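Monomethylamine corrinoid protein 1 (Methanosarcina barkeri, PDB 3EZX) carries methyl groups on a bound corrinoid cofactor from the methyltransferase MtmB to MtbA during methanogenesis from monomethylamine. Local coordinates at residues E91-T97 and G120-L126. Numbering follows the deposited sequence.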
# COMPACT_ATOMS: atom_id res chain seq x y z
N GLU A 91 19.90 -6.77 0.61
CA GLU A 91 18.64 -7.43 0.29
C GLU A 91 18.14 -8.26 1.46
O GLU A 91 18.46 -9.45 1.57
CB GLU A 91 18.81 -8.34 -0.93
CG GLU A 91 19.30 -7.61 -2.16
CD GLU A 91 18.40 -6.45 -2.54
OE1 GLU A 91 17.24 -6.70 -2.92
OE2 GLU A 91 18.86 -5.29 -2.45
N ALA A 92 17.36 -7.64 2.34
CA ALA A 92 16.82 -8.31 3.51
C ALA A 92 15.85 -9.42 3.11
O ALA A 92 15.23 -10.05 3.97
CB ALA A 92 16.11 -7.31 4.41
N GLY A 93 15.71 -9.64 1.81
CA GLY A 93 14.81 -10.68 1.34
C GLY A 93 14.01 -10.31 0.10
O GLY A 93 14.18 -9.22 -0.47
N LEU A 94 13.13 -11.21 -0.31
CA LEU A 94 12.29 -11.01 -1.47
C LEU A 94 10.84 -10.77 -1.06
O LEU A 94 10.25 -11.58 -0.35
CB LEU A 94 12.34 -12.23 -2.39
CG LEU A 94 11.40 -12.16 -3.60
CD1 LEU A 94 11.98 -11.20 -4.62
CD2 LEU A 94 11.22 -13.54 -4.20
N ALA A 95 10.28 -9.66 -1.52
CA ALA A 95 8.90 -9.35 -1.20
C ALA A 95 8.03 -9.52 -2.43
O ALA A 95 8.31 -8.95 -3.49
CB ALA A 95 8.79 -7.92 -0.68
N ILE A 96 6.99 -10.33 -2.29
CA ILE A 96 6.04 -10.58 -3.37
C ILE A 96 4.78 -9.80 -2.98
O ILE A 96 4.05 -10.21 -2.07
CB ILE A 96 5.71 -12.09 -3.48
CG1 ILE A 96 7.01 -12.89 -3.76
CG2 ILE A 96 4.67 -12.31 -4.56
CD1 ILE A 96 6.80 -14.40 -3.73
N THR A 97 4.55 -8.68 -3.66
CA THR A 97 3.42 -7.80 -3.37
C THR A 97 2.21 -7.97 -4.28
O THR A 97 2.35 -8.16 -5.49
CB THR A 97 3.85 -6.31 -3.42
OG1 THR A 97 4.56 -6.04 -4.64
CG2 THR A 97 4.74 -5.95 -2.22
N GLY A 120 15.88 -2.07 1.39
CA GLY A 120 16.61 -3.30 1.20
C GLY A 120 15.83 -4.55 0.83
O GLY A 120 16.11 -5.63 1.35
N PHE A 121 14.86 -4.42 -0.06
CA PHE A 121 14.08 -5.58 -0.48
C PHE A 121 14.03 -5.69 -2.00
O PHE A 121 14.02 -4.68 -2.70
CB PHE A 121 12.64 -5.50 0.02
CG PHE A 121 12.42 -6.12 1.36
CD1 PHE A 121 12.57 -5.38 2.53
CD2 PHE A 121 12.04 -7.46 1.46
CE1 PHE A 121 12.34 -5.96 3.77
CE2 PHE A 121 11.81 -8.05 2.70
CZ PHE A 121 11.96 -7.29 3.86
N GLN A 122 14.03 -6.91 -2.50
CA GLN A 122 13.93 -7.12 -3.93
C GLN A 122 12.43 -7.22 -4.14
O GLN A 122 11.73 -7.89 -3.37
CB GLN A 122 14.61 -8.41 -4.36
CG GLN A 122 14.63 -8.57 -5.87
CD GLN A 122 14.83 -10.01 -6.30
OE1 GLN A 122 14.87 -10.31 -7.50
NE2 GLN A 122 14.93 -10.91 -5.33
N ILE A 123 11.93 -6.57 -5.17
CA ILE A 123 10.50 -6.56 -5.41
C ILE A 123 9.97 -7.46 -6.51
O ILE A 123 10.60 -7.67 -7.54
CB ILE A 123 10.03 -5.11 -5.69
CG1 ILE A 123 10.30 -4.24 -4.46
CG2 ILE A 123 8.55 -5.09 -6.03
CD1 ILE A 123 9.73 -4.81 -3.16
N VAL A 124 8.78 -8.01 -6.24
CA VAL A 124 8.05 -8.86 -7.17
C VAL A 124 6.60 -8.39 -7.04
O VAL A 124 5.84 -8.90 -6.21
CB VAL A 124 8.15 -10.35 -6.81
CG1 VAL A 124 7.40 -11.19 -7.83
CG2 VAL A 124 9.60 -10.77 -6.77
N ASP A 125 6.24 -7.40 -7.86
CA ASP A 125 4.91 -6.80 -7.86
C ASP A 125 3.95 -7.54 -8.79
O ASP A 125 4.05 -7.40 -10.01
CB ASP A 125 5.03 -5.34 -8.31
CG ASP A 125 3.84 -4.50 -7.92
OD1 ASP A 125 2.72 -5.03 -7.86
OD2 ASP A 125 4.04 -3.29 -7.70
N LEU A 126 3.03 -8.31 -8.22
CA LEU A 126 2.07 -9.06 -9.04
C LEU A 126 0.93 -8.23 -9.63
O LEU A 126 0.17 -8.71 -10.48
CB LEU A 126 1.49 -10.23 -8.23
CG LEU A 126 2.48 -11.30 -7.74
CD1 LEU A 126 1.72 -12.47 -7.13
CD2 LEU A 126 3.33 -11.78 -8.91
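Gly120, at a glycine-favouring positive phi of 73°, offers its O to Ala92 N at 2.6 Å, the first of six backbone hydrogen bonds. Phe121 points away at CA-CB, yet its ring reaches back to 91-97: Ala92 CB lies over one face, 4.1 Å from Phe121 CE1. From Gln122 the parallel ladder runs on: Gln122 N donates to Gly93 O (3.1 Å, N-H...O angle 175°) and Gln122 O accepts from Ala95 N (2.9 Å, 174°). Axes 4.7 Å apart at 19° identify parallel neighbours, and helix 107-118, which links them in sequence, completes a beta-alpha-beta unit of the Rossmann-like B12-binding domain, with 122-125 an edge strand of this chain's sheet. Ile123 shares the face toward helix 107-118 with Ala95, Ile123 CD1 lying 4.1 Å from Ala95 CB. On the opposite face, toward helix 132-141, Val124 CG2 meets Leu94 CD1 at 3.2 Å, unusually short for methyls, while Val124 N and O bond to Ala95 O and Thr97 N, each at 2.9 Å but more bent (133° and 144°). Asp125 CA lies 3.3 Å from Thr97 OG1, and Asp125 OD1 is hydrogen-bonded to His109 NE2 and Gly127 N. Leu126 N closes the ladder on Thr97 O at 2.8 Å.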